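PDB 5VU3: competence damage-inducible protein A, which is of unknown function but belongs to the CinA family, some of whose relatives are nicotinamide mononucleotide deamidases. Local coordinates for residues 12-17 with 155-160; 18-23 with 163-168; 33-38 with 96-101. All blocks are in the same frame, centred on the assembly; numbering follows the deposited sequence.

In the fold
From the N terminus, the chain enters helix 14-28, whose first turn meets helix 149-167 in contact 1 and whose next turns meet the C-terminal part of that helix in contact 2. Each therefore closes a loop spanning almost the whole domain. Their segments alternate along the sequence, so the two loops cross, and the contacts touch where Leu17 O lies 3.7 Å from Val165 CG2. Contact 3 is nested inside both loops: strand 32-37, which follows helix 14-28, packs against helix 88-101. Its centre lies about 18 Å from that of contact 1 and about 17 Å from that of contact 2. Contacts 1 and 2 join the terminal helices; contact 3 ties the sheet to a helix.

Contact 1. Residues 12-17 with 155-160; sequences ITVAEL and KAVHYS
Val14, in the first turn of helix 14-28, comes up beside His158 of helix 149-167 with their CA atoms 5.7 Å apart, the nearest backbone approach between 12-17 and 155-160. The imidazole of His158 carries most of the contact. A chi1 of 178° sets CG anti to the backbone N, and the ring beyond it extends to the peptide just ahead of helix 14-28, where NE2 donates to Ile12 O over 2.7 Å. The oxygen lies in the plane of the ring, and the donor stands nearly along the C=O axis (166°), although the bond bends at the hydrogen to 143°. A side chain on one helix thus holds the backbone that leads into the other.

Leu17, one turn further on, packs over one face of the same ring. Its CD1 sits 3.8 Å from the ring centroid in a CH-pi contact, displaced toward the rim that carries CD2 and NE2, and the two side chains cross at about a right angle. The ring is thereby held at its edge by a polar bond and over a face by a methyl group. Lower on the side chain, Val14 CG2 lies 4.0 Å from His158 CB, and the same methyl makes a looser approach to Val157 CG1 at 4.5 Å. Val14 also touches Ala46 of helix 42-49, and Val157 packs on Lys42 of the same helix, so that helix borders the contact.

The start of helix 14-28 is fixed from within as well. Glu16 N donates to Thr13 OG1 at 3.0 Å, and Thr13 N returns a bond to Glu16 OE2 at 2.9 Å. Thr13 is the N-cap residue, and this reciprocal pair is a capping box, here placed directly after the carbonyl that His158 grips.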
ATOM      1  N   ILE A  12     -21.071  -9.158   4.548  1.00 19.08           N
ATOM      2  CA  ILE A  12     -20.089  -8.652   5.503  1.00 20.24           C
ATOM      3  C   ILE A  12     -19.246  -7.595   4.795  1.00 21.70           C
ATOM      4  O   ILE A  12     -18.642  -7.883   3.759  1.00 20.42           O
ATOM      5  CB  ILE A  12     -19.208  -9.791   6.043  1.00 22.77           C
ATOM      6  CG1 ILE A  12     -20.069 -11.008   6.397  1.00 28.58           C
ATOM      7  CG2 ILE A  12     -18.410  -9.345   7.255  1.00 21.80           C
ATOM      8  CD1 ILE A  12     -19.272 -12.189   6.917  1.00 33.29           C
ATOM      9  N   THR A  13     -19.195  -6.384   5.350  1.00 16.42           N
ATOM     10  CA  THR A  13     -18.384  -5.339   4.740  1.00 18.24           C
ATOM     11  C   THR A  13     -16.900  -5.594   5.002  1.00 14.67           C
ATOM     12  O   THR A  13     -16.522  -6.358   5.892  1.00 19.25           O
ATOM     13  CB  THR A  13     -18.742  -3.958   5.288  1.00 20.11           C
ATOM     14  OG1 THR A  13     -18.338  -3.878   6.661  1.00 21.28           O
ATOM     15  CG2 THR A  13     -20.244  -3.678   5.176  1.00 18.62           C
ATOM     16  N   VAL A  14     -16.058  -4.900   4.232  1.00 17.23           N
ATOM     17  CA  VAL A  14     -14.612  -4.966   4.447  1.00 22.03           C
ATOM     18  C   VAL A  14     -14.266  -4.537   5.870  1.00 19.48           C
ATOM     19  O   VAL A  14     -13.436  -5.166   6.540  1.00 20.55           O
ATOM     20  CB  VAL A  14     -13.882  -4.118   3.384  1.00 18.15           C
ATOM     21  CG1 VAL A  14     -12.443  -3.820   3.808  1.00 18.42           C
ATOM     22  CG2 VAL A  14     -13.902  -4.827   2.052  1.00 23.21           C
ATOM     23  N   ALA A  15     -14.930  -3.491   6.374  1.00 19.87           N
ATOM     24  CA  ALA A  15     -14.667  -3.027   7.736  1.00 19.07           C
ATOM     25  C   ALA A  15     -15.060  -4.074   8.772  1.00 21.09           C
ATOM     26  O   ALA A  15     -14.359  -4.261   9.775  1.00 19.38           O
ATOM     27  CB  ALA A  15     -15.406  -1.714   8.003  1.00 21.79           C
ATOM     28  N   GLU A  16     -16.184  -4.760   8.559  1.00 18.47           N
ATOM     29  CA  GLU A  16     -16.548  -5.855   9.449  1.00 19.09           C
ATOM     30  C   GLU A  16     -15.509  -6.970   9.402  1.00 16.10           C
ATOM     31  O   GLU A  16     -15.181  -7.576  10.435  1.00 18.99           O
ATOM     32  CB  GLU A  16     -17.921  -6.398   9.062  1.00 18.35           C
ATOM     33  CG  GLU A  16     -19.103  -5.543   9.500  1.00 18.87           C
ATOM     34  CD  GLU A  16     -20.425  -6.146   9.070  1.00 23.76           C
ATOM     35  OE1 GLU A  16     -21.165  -6.638   9.948  1.00 21.30           O
ATOM     36  OE2 GLU A  16     -20.713  -6.136   7.848  1.00 20.06           O
ATOM     37  N   LEU A  17     -14.995  -7.260   8.208  1.00 14.91           N
ATOM     38  CA  LEU A  17     -14.010  -8.325   8.036  1.00 18.23           C
ATOM     39  C   LEU A  17     -12.684  -7.974   8.703  1.00 19.82           C
ATOM     40  O   LEU A  17     -12.050  -8.829   9.329  1.00 18.95           O
ATOM     41  CB  LEU A  17     -13.802  -8.598   6.545  1.00 18.80           C
ATOM     42  CG  LEU A  17     -14.923  -9.304   5.791  1.00 19.39           C
ATOM     43  CD1 LEU A  17     -14.596  -9.366   4.288  1.00 18.98           C
ATOM     44  CD2 LEU A  17     -15.132 -10.712   6.350  1.00 21.04           C
ATOM     45  N   LYS A 155     -13.849  -6.084  -5.164  1.00 14.92           N
ATOM     46  CA  LYS A 155     -14.241  -7.455  -4.862  1.00 16.07           C
ATOM     47  C   LYS A 155     -13.038  -8.306  -4.473  1.00 18.99           C
ATOM     48  O   LYS A 155     -13.151  -9.167  -3.590  1.00 19.82           O
ATOM     49  CB  LYS A 155     -14.951  -8.028  -6.082  1.00 16.22           C
ATOM     50  CG  LYS A 155     -16.173  -7.222  -6.530  1.00 20.83           C
ATOM     51  CD  LYS A 155     -17.110  -8.110  -7.299  1.00 23.77           C
ATOM     52  CE  LYS A 155     -16.811  -7.816  -8.782  1.00 24.61           C
ATOM     53  NZ  LYS A 155     -17.908  -8.008  -9.755  1.00 20.90           N
ATOM     54  N   ALA A 156     -11.882  -8.056  -5.091  1.00 15.86           N
ATOM     55  CA  ALA A 156     -10.695  -8.844  -4.768  1.00 17.34           C
ATOM     56  C   ALA A 156     -10.229  -8.571  -3.345  1.00 16.41           C
ATOM     57  O   ALA A 156      -9.844  -9.498  -2.621  1.00 15.93           O
ATOM     58  CB  ALA A 156      -9.576  -8.552  -5.763  1.00 18.79           C
ATOM     59  N   VAL A 157     -10.258  -7.306  -2.926  1.00 16.67           N
ATOM     60  CA  VAL A 157      -9.889  -6.967  -1.554  1.00 17.64           C
ATOM     61  C   VAL A 157     -10.812  -7.671  -0.569  1.00 18.69           C
ATOM     62  O   VAL A 157     -10.359  -8.294   0.400  1.00 16.72           O
ATOM     63  CB  VAL A 157      -9.902  -5.441  -1.359  1.00 17.56           C
ATOM     64  CG1 VAL A 157      -9.848  -5.088   0.135  1.00 16.78           C
ATOM     65  CG2 VAL A 157      -8.727  -4.809  -2.101  1.00 16.76           C
ATOM     66  N   HIS A 158     -12.099  -7.606  -0.815  1.00 17.29           N
ATOM     67  CA  HIS A 158     -13.070  -8.257   0.043  1.00 18.03           C
ATOM     68  C   HIS A 158     -12.858  -9.751   0.081  1.00 21.55           C
ATOM     69  O   HIS A 158     -12.846 -10.335   1.096  1.00 19.07           O
ATOM     70  CB  HIS A 158     -14.496  -7.910  -0.381  1.00 18.81           C
ATOM     71  CG  HIS A 158     -15.580  -8.567   0.423  1.00 19.78           C
ATOM     72  ND1 HIS A 158     -15.948  -9.870   0.251  1.00 17.85           N
ATOM     73  CD2 HIS A 158     -16.378  -8.084   1.396  1.00 17.70           C
ATOM     74  CE1 HIS A 158     -16.932 -10.159   1.072  1.00 19.66           C
ATOM     75  NE2 HIS A 158     -17.201  -9.094   1.787  1.00 21.60           N
ATOM     76  N   TYR A 159     -12.673 -10.333  -1.081  1.00 16.00           N
ATOM     77  CA  TYR A 159     -12.503 -11.780  -1.166  1.00 18.19           C
ATOM     78  C   TYR A 159     -11.256 -12.241  -0.410  1.00 16.88           C
ATOM     79  O   TYR A 159     -11.305 -13.239   0.319  1.00 19.05           O
ATOM     80  CB  TYR A 159     -12.455 -12.208  -2.638  1.00 18.89           C
ATOM     81  CG  TYR A 159     -12.106 -13.663  -2.872  1.00 22.66           C
ATOM     82  CD1 TYR A 159     -13.096 -14.639  -2.944  1.00 29.89           C
ATOM     83  CD2 TYR A 159     -10.784 -14.057  -3.055  1.00 23.99           C
ATOM     84  CE1 TYR A 159     -12.776 -15.972  -3.166  1.00 27.30           C
ATOM     85  CE2 TYR A 159     -10.456 -15.379  -3.279  1.00 24.31           C
ATOM     86  CZ  TYR A 159     -11.450 -16.331  -3.331  1.00 27.38           C
ATOM     87  OH  TYR A 159     -11.104 -17.643  -3.554  1.00 31.44           O
ATOM     88  N   SER A 160     -10.136 -11.520  -0.549  1.00 16.71           N
ATOM     89  CA  SER A 160      -8.915 -11.935   0.143  1.00 16.51           C
ATOM     90  C   SER A 160      -9.114 -11.929   1.651  1.00 21.49           C
ATOM     91  O   SER A 160      -8.630 -12.826   2.354  1.00 19.60           O
ATOM     92  CB  SER A 160      -7.735 -11.034  -0.242  1.00 16.87           C
ATOM     93  OG  SER A 160      -7.856  -9.726   0.309  1.00 17.25           O
TER

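Contact 2. Residues 18-23 with 163-168; sequences TKKLAS and ELVTKL
Leu21 and Val165 mark the closest backbone approach, 5.6 Å between CA atoms, of two helices that pack side by side on one face of the alpha/beta domain. Their short axis segments come within 9.6 Å and run in broadly the same direction, 34° apart, so the first and last helices of the fold lie as neighbours.

The tight part is apolar and centres on Leu21. Its CG stands anti to the backbone N (chi1 179°), which leaves CB beside Val165, while the branched end beyond CG meets the leucines. Methyl CD1 touches two of them, one turn apart: it lies 3.7 Å from Leu164 CD2 and 3.6 Å from Leu168 CD1. Leu164 crosses Leu21 at about a right angle, and its CD2 also comes to 4.1 Å from Leu21 CD2, so a single methyl of Leu164 faces both branches of Leu21. Behind this group the core continues into the sheet, for Leu164 also packs on Val106, Ile108, Trp132 and Ile134. Leu168 extends it along helix 14-28 to Leu25.

Lys20 provides the looser, more polar side. It meets Val165 at about a right angle, with NZ no nearer than 4.2 Å to Val165 CG1. This is an approach of a charged end to a methyl, without a polar bond between the segments. An acetate ion, probably from the crystallisation liquor, lies about 4 Å from the Lys20 side chain. NZ is also close to the like-charged Arg24 NH2, a proximity that an anion nearby would probably ease.

Val165 spans the two regions, one methyl for each: CG1 faces the lysine, while CG2 rests 3.9 Å from Leu21 CB.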
ATOM      1  N   THR A  18     -12.225  -6.727   8.549  1.00 17.13           N
ATOM      2  CA  THR A  18     -10.951  -6.374   9.170  1.00 20.44           C
ATOM      3  C   THR A  18     -11.074  -6.325  10.689  1.00 22.32           C
ATOM      4  O   THR A  18     -10.108  -6.636  11.402  1.00 23.10           O
ATOM      5  CB  THR A  18     -10.418  -5.047   8.614  1.00 21.42           C
ATOM      6  OG1 THR A  18     -11.327  -3.975   8.907  1.00 22.67           O
ATOM      7  CG2 THR A  18     -10.192  -5.148   7.099  1.00 18.40           C
ATOM      8  N   LYS A  19     -12.252  -5.980  11.207  1.00 21.83           N
ATOM      9  CA  LYS A  19     -12.473  -6.099  12.647  1.00 23.45           C
ATOM     10  C   LYS A  19     -12.425  -7.557  13.091  1.00 22.44           C
ATOM     11  O   LYS A  19     -11.777  -7.893  14.094  1.00 22.40           O
ATOM     12  CB  LYS A  19     -13.807  -5.461  13.030  1.00 22.42           C
ATOM     13  CG  LYS A  19     -14.096  -5.480  14.516  1.00 32.15           C
ATOM     14  CD  LYS A  19     -15.383  -4.725  14.810  1.00 40.50           C
ATOM     15  CE  LYS A  19     -15.639  -4.608  16.300  1.00 47.40           C
ATOM     16  NZ  LYS A  19     -16.945  -3.936  16.549  1.00 50.21           N
ATOM     17  N   LYS A  20     -13.100  -8.442  12.351  1.00 21.79           N
ATOM     18  CA  LYS A  20     -13.044  -9.870  12.662  1.00 27.53           C
ATOM     19  C   LYS A  20     -11.612 -10.386  12.590  1.00 26.54           C
ATOM     20  O   LYS A  20     -11.158 -11.134  13.465  1.00 27.72           O
ATOM     21  CB  LYS A  20     -13.928 -10.655  11.693  1.00 27.17           C
ATOM     22  CG  LYS A  20     -15.386 -10.801  12.087  1.00 34.87           C
ATOM     23  CD  LYS A  20     -16.233 -11.087  10.853  1.00 39.95           C
ATOM     24  CE  LYS A  20     -17.390 -12.027  11.152  1.00 54.64           C
ATOM     25  NZ  LYS A  20     -17.015 -13.449  10.905  1.00 61.18           N
ATOM     26  N   LEU A  21     -10.894 -10.007  11.531  1.00 23.61           N
ATOM     27  CA  LEU A  21      -9.532 -10.485  11.327  1.00 25.21           C
ATOM     28  C   LEU A  21      -8.598  -9.978  12.419  1.00 25.83           C
ATOM     29  O   LEU A  21      -7.766 -10.735  12.935  1.00 25.87           O
ATOM     30  CB  LEU A  21      -9.049 -10.051   9.940  1.00 23.26           C
ATOM     31  CG  LEU A  21      -7.630 -10.417   9.515  1.00 24.05           C
ATOM     32  CD1 LEU A  21      -7.467 -11.928   9.486  1.00 24.31           C
ATOM     33  CD2 LEU A  21      -7.331  -9.813   8.135  1.00 23.61           C
ATOM     34  N   ALA A  22      -8.724  -8.697  12.781  1.00 25.33           N
ATOM     35  CA  ALA A  22      -7.968  -8.146  13.901  1.00 22.55           C
ATOM     36  C   ALA A  22      -8.140  -8.988  15.161  1.00 25.33           C
ATOM     37  O   ALA A  22      -7.165  -9.287  15.860  1.00 28.81           O
ATOM     38  CB  ALA A  22      -8.414  -6.705  14.166  1.00 22.83           C
ATOM     39  N   SER A  23      -9.381  -9.371  15.470  1.00 27.61           N
ATOM     40  CA  SER A  23      -9.635 -10.177  16.661  0.50 29.42           C
ATOM     41  C   SER A  23      -8.900 -11.509  16.592  1.00 32.33           C
ATOM     42  O   SER A  23      -8.227 -11.910  17.553  1.00 35.06           O
ATOM     43  CB  SER A  23     -11.137 -10.408  16.830  0.50 31.12           C
ATOM     44  OG  SER A  23     -11.748  -9.326  17.507  0.50 31.75           O
ATOM     45  N   GLU A 163     -11.804 -14.818   2.876  1.00 18.03           N
ATOM     46  CA  GLU A 163     -11.189 -16.137   2.891  1.00 19.77           C
ATOM     47  C   GLU A 163     -10.241 -16.298   4.070  1.00 21.20           C
ATOM     48  O   GLU A 163     -10.239 -17.342   4.729  1.00 25.43           O
ATOM     49  CB  GLU A 163     -10.462 -16.372   1.569  1.00 24.03           C
ATOM     50  CG  GLU A 163     -11.410 -16.530   0.396  1.00 32.05           C
ATOM     51  CD  GLU A 163     -12.570 -17.452   0.733  1.00 41.82           C
ATOM     52  OE1 GLU A 163     -12.359 -18.683   0.698  1.00 41.42           O
ATOM     53  OE2 GLU A 163     -13.678 -16.950   1.042  1.00 45.16           O
ATOM     54  N   LEU A 164      -9.414 -15.285   4.342  1.00 20.91           N
ATOM     55  CA  LEU A 164      -8.481 -15.389   5.461  1.00 22.64           C
ATOM     56  C   LEU A 164      -9.221 -15.519   6.783  1.00 22.72           C
ATOM     57  O   LEU A 164      -8.823 -16.307   7.649  1.00 23.47           O
ATOM     58  CB  LEU A 164      -7.544 -14.180   5.502  1.00 21.10           C
ATOM     59  CG  LEU A 164      -6.467 -14.285   6.594  1.00 19.78           C
ATOM     60  CD1 LEU A 164      -5.693 -15.604   6.461  1.00 21.36           C
ATOM     61  CD2 LEU A 164      -5.500 -13.093   6.572  1.00 17.95           C
ATOM     62  N   VAL A 165     -10.296 -14.745   6.964  1.00 23.62           N
ATOM     63  CA  VAL A 165     -11.080 -14.843   8.195  1.00 25.54           C
ATOM     64  C   VAL A 165     -11.567 -16.272   8.393  1.00 31.91           C
ATOM     65  O   VAL A 165     -11.445 -16.849   9.481  1.00 34.73           O
ATOM     66  CB  VAL A 165     -12.252 -13.844   8.170  1.00 22.16           C
ATOM     67  CG1 VAL A 165     -13.261 -14.193   9.257  1.00 28.08           C
ATOM     68  CG2 VAL A 165     -11.734 -12.428   8.370  1.00 21.73           C
ATOM     69  N   THR A 166     -12.117 -16.867   7.334  1.00 29.41           N
ATOM     70  CA  THR A 166     -12.580 -18.248   7.409  1.00 31.75           C
ATOM     71  C   THR A 166     -11.443 -19.195   7.761  1.00 33.67           C
ATOM     72  O   THR A 166     -11.601 -20.075   8.616  1.00 40.95           O
ATOM     73  CB  THR A 166     -13.213 -18.656   6.080  1.00 34.70           C
ATOM     74  OG1 THR A 166     -14.341 -17.815   5.816  1.00 34.74           O
ATOM     75  CG2 THR A 166     -13.669 -20.111   6.133  1.00 39.23           C
ATOM     76  N   LYS A 167     -10.285 -19.024   7.117  1.00 31.71           N
ATOM     77  CA  LYS A 167      -9.155 -19.911   7.370  1.00 38.95           C
ATOM     78  C   LYS A 167      -8.659 -19.820   8.804  1.00 43.73           C
ATOM     79  O   LYS A 167      -8.063 -20.782   9.302  1.00 48.23           O
ATOM     80  CB  LYS A 167      -8.017 -19.596   6.398  1.00 37.31           C
ATOM     81  CG  LYS A 167      -8.295 -20.047   4.965  1.00 36.89           C
ATOM     82  CD  LYS A 167      -7.367 -19.357   3.981  1.00 33.61           C
ATOM     83  CE  LYS A 167      -7.400 -20.023   2.615  1.00 35.20           C
ATOM     84  NZ  LYS A 167      -8.777 -20.353   2.162  1.00 37.19           N
ATOM     85  N   LEU A 168      -8.895 -18.698   9.483  1.00 39.52           N
ATOM     86  CA  LEU A 168      -8.458 -18.522  10.862  1.00 45.65           C
ATOM     87  C   LEU A 168      -9.566 -18.756  11.883  1.00 51.16           C
ATOM     88  O   LEU A 168      -9.330 -18.575  13.081  1.00 57.42           O
ATOM     89  CB  LEU A 168      -7.864 -17.122  11.058  1.00 38.17           C
ATOM     90  CG  LEU A 168      -6.623 -16.746  10.245  1.00 33.08           C
ATOM     91  CD1 LEU A 168      -6.378 -15.254  10.346  1.00 29.20           C
ATOM     92  CD2 LEU A 168      -5.399 -17.516  10.737  1.00 38.02           C
TER

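Contact 3. Residues 33-38 with 96-101; sequences TTAESC and ASIRDI
Thr33 OG1, on the strand face turned toward helix 88-101, is hydrogen-bonded to Val59 O of the adjacent strand and has Ile98 CG1 packed against it at 3.5 Å. The buried polar atom is thus satisfied within the sheet, while its flank serves as a packing surface for the helix.

Ile98 is the helix residue that fills the contact. Its CG1 is anti to the backbone N (chi1 -169°), which brings this atom over the strand, where it lies 3.7 Å from Thr34 O in addition to touching Thr33. The other branch, CG2, packs 4.0 Å from Ala35 CB and, a little farther off, near Thr33 CG2. The isoleucine therefore lies against two residues of the same strand face, Ala35 meeting it through CB and Thr33 crossing it obliquely. With Thr33 OG1 anti to the backbone N (chi1 -175°), Thr33 CG2 is left between the backbone N and the carbonyl carbon and approaches the helix backbone, 3.6 Å from Ile98 O and 3.8 Å from Arg99 CA. The guanidinium end of Arg99 leads away from the strand, and its NE is hydrogen-bonded to Asp105 O just before strand 106-112.

The side chain of Thr34 points away from helix 88-101, where it bonds to Tyr57 OH and packs on Leu43 and Leu47 of helix 42-49. Strand 32-37 is consequently sandwiched between helices on both faces of the sheet.

The strand and helix axes pass 7.9 Å apart with their directions at 137°, so the helix runs back against the strand. Because helix 88-101 lies on the connection from strand 57-63 to strand 106-112, which are parallel and flank strand 32-37, it belongs to a beta-alpha-beta crossover that passes over the intervening strand in a three-layer alpha/beta/alpha fold.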
ATOM      1  N   THR A  33       1.025  -9.584   6.938  1.00 20.28           N
ATOM      2  CA  THR A  33       1.656  -8.738   5.934  1.00 20.19           C
ATOM      3  C   THR A  33       1.009  -9.037   4.585  1.00 19.38           C
ATOM      4  O   THR A  33       0.366 -10.076   4.403  1.00 17.95           O
ATOM      5  CB  THR A  33       3.176  -8.956   5.882  1.00 18.76           C
ATOM      6  OG1 THR A  33       3.786  -8.027   4.973  1.00 17.45           O
ATOM      7  CG2 THR A  33       3.514 -10.364   5.412  1.00 19.79           C
ATOM      8  N   THR A  34       1.162  -8.110   3.638  1.00 18.44           N
ATOM      9  CA  THR A  34       0.475  -8.226   2.356  1.00 17.61           C
ATOM     10  C   THR A  34       1.387  -7.808   1.210  1.00 17.34           C
ATOM     11  O   THR A  34       2.262  -6.951   1.365  1.00 18.84           O
ATOM     12  CB  THR A  34      -0.798  -7.366   2.296  1.00 18.73           C
ATOM     13  OG1 THR A  34      -0.463  -6.002   2.583  1.00 19.96           O
ATOM     14  CG2 THR A  34      -1.831  -7.860   3.294  1.00 20.39           C
ATOM     15  N   ALA A  35       1.164  -8.429   0.053  1.00 16.52           N
ATOM     16  CA  ALA A  35       1.807  -8.044  -1.197  1.00 16.02           C
ATOM     17  C   ALA A  35       0.727  -7.958  -2.264  1.00 17.50           C
ATOM     18  O   ALA A  35       0.054  -8.956  -2.545  1.00 19.03           O
ATOM     19  CB  ALA A  35       2.891  -9.053  -1.591  1.00 15.87           C
ATOM     20  N   GLU A  36       0.559  -6.779  -2.857  1.00 17.44           N
ATOM     21  CA  GLU A  36      -0.538  -6.518  -3.786  1.00 18.50           C
ATOM     22  C   GLU A  36      -0.009  -6.217  -5.175  1.00 16.17           C
ATOM     23  O   GLU A  36       0.805  -5.307  -5.341  1.00 19.47           O
ATOM     24  CB  GLU A  36      -1.384  -5.323  -3.338  1.00 20.85           C
ATOM     25  CG  GLU A  36      -2.029  -5.477  -1.993  1.00 20.20           C
ATOM     26  CD  GLU A  36      -2.726  -4.193  -1.583  1.00 19.04           C
ATOM     27  OE1 GLU A  36      -3.619  -3.741  -2.332  1.00 16.84           O
ATOM     28  OE2 GLU A  36      -2.349  -3.629  -0.538  1.00 17.27           O
ATOM     29  N   SER A  37      -0.509  -6.953  -6.176  1.00 16.54           N
ATOM     30  CA  SER A  37      -0.206  -6.688  -7.584  0.50 17.70           C
ATOM     31  C   SER A  37      -1.515  -6.694  -8.374  1.00 19.28           C
ATOM     32  O   SER A  37      -1.808  -7.659  -9.076  1.00 22.85           O
ATOM     33  CB  SER A  37       0.778  -7.694  -8.141  0.50 21.19           C
ATOM     34  OG  SER A  37       1.158  -7.304  -9.444  0.50 21.41           O
ATOM     35  N   CYS A  38      -2.285  -5.608  -8.224  1.00 21.74           N
ATOM     36  CA  CYS A  38      -3.416  -5.168  -9.049  1.00 24.08           C
ATOM     37  C   CYS A  38      -4.417  -4.398  -8.196  1.00 22.52           C
ATOM     38  O   CYS A  38      -5.193  -3.608  -8.736  1.00 23.21           O
ATOM     39  CB  CYS A  38      -4.129  -6.300  -9.808  1.00 28.44           C
ATOM     40  SG  CYS A  38      -5.268  -7.340  -8.894  1.00 30.94           S
ATOM     41  N   ALA A  96       5.238 -16.191   0.228  1.00 20.76           N
ATOM     42  CA  ALA A  96       6.320 -16.716   1.051  1.00 23.76           C
ATOM     43  C   ALA A  96       7.383 -15.654   1.298  1.00 21.29           C
ATOM     44  O   ALA A  96       7.890 -15.512   2.417  1.00 24.67           O
ATOM     45  CB  ALA A  96       6.938 -17.949   0.383  1.00 23.59           C
ATOM     46  N   SER A  97       7.732 -14.898   0.262  1.00 19.86           N
ATOM     47  CA  SER A  97       8.795 -13.908   0.390  1.00 22.52           C
ATOM     48  C   SER A  97       8.369 -12.740   1.281  1.00 23.98           C
ATOM     49  O   SER A  97       9.124 -12.322   2.166  1.00 23.01           O
ATOM     50  CB  SER A  97       9.203 -13.412  -0.993  1.00 25.34           C
ATOM     51  OG  SER A  97      10.034 -12.269  -0.895  1.00 32.70           O
ATOM     52  N   ILE A  98       7.168 -12.192   1.066  1.00 21.76           N
ATOM     53  CA  ILE A  98       6.772 -11.029   1.868  1.00 18.31           C
ATOM     54  C   ILE A  98       6.604 -11.423   3.330  1.00 20.27           C
ATOM     55  O   ILE A  98       6.895 -10.628   4.231  1.00 19.89           O
ATOM     56  CB  ILE A  98       5.502 -10.361   1.304  1.00 19.24           C
ATOM     57  CG1 ILE A  98       5.258  -9.001   1.975  1.00 18.56           C
ATOM     58  CG2 ILE A  98       4.271 -11.258   1.470  1.00 17.77           C
ATOM     59  CD1 ILE A  98       6.376  -7.990   1.769  1.00 23.48           C
ATOM     60  N   ARG A  99       6.167 -12.654   3.591  1.00 25.16           N
ATOM     61  CA  ARG A  99       6.079 -13.139   4.963  1.00 24.80           C
ATOM     62  C   ARG A  99       7.445 -13.119   5.641  1.00 24.30           C
ATOM     63  O   ARG A  99       7.564 -12.746   6.814  1.00 21.52           O
ATOM     64  CB  ARG A  99       5.475 -14.546   4.963  1.00 22.86           C
ATOM     65  CG  ARG A  99       5.319 -15.167   6.327  1.00 27.52           C
ATOM     66  CD  ARG A  99       4.766 -16.582   6.244  1.00 26.42           C
ATOM     67  NE  ARG A  99       4.849 -17.247   7.540  1.00 29.18           N
ATOM     68  CZ  ARG A  99       5.812 -18.089   7.906  1.00 33.39           C
ATOM     69  NH1 ARG A  99       6.791 -18.405   7.069  1.00 31.09           N
ATOM     70  NH2 ARG A  99       5.791 -18.625   9.121  1.00 35.88           N
ATOM     71  N   ASP A 100       8.496 -13.485   4.908  1.00 26.03           N
ATOM     72  CA  ASP A 100       9.839 -13.465   5.480  1.00 27.86           C
ATOM     73  C   ASP A 100      10.369 -12.041   5.617  1.00 22.91           C
ATOM     74  O   ASP A 100      10.958 -11.682   6.644  1.00 23.60           O
ATOM     75  CB  ASP A 100      10.779 -14.300   4.617  1.00 36.41           C
ATOM     76  CG  ASP A 100      10.446 -15.770   4.658  1.00 43.24           C
ATOM     77  OD1 ASP A 100      10.006 -16.248   5.730  1.00 46.52           O
ATOM     78  OD2 ASP A 100      10.629 -16.443   3.619  1.00 41.23           O
ATOM     79  N   ILE A 101      10.192 -11.221   4.577  1.00 22.48           N
ATOM     80  CA  ILE A 101      10.695  -9.849   4.612  1.00 21.67           C
ATOM     81  C   ILE A 101      10.083  -9.085   5.779  1.00 20.61           C
ATOM     82  O   ILE A 101      10.765  -8.306   6.463  1.00 23.12           O
ATOM     83  CB  ILE A 101      10.417  -9.153   3.266  1.00 24.68           C
ATOM     84  CG1 ILE A 101      11.367  -9.675   2.180  1.00 26.83           C
ATOM     85  CG2 ILE A 101      10.540  -7.634   3.391  1.00 26.99           C
ATOM     86  CD1 ILE A 101      10.839  -9.444   0.765  1.00 25.85           C
TER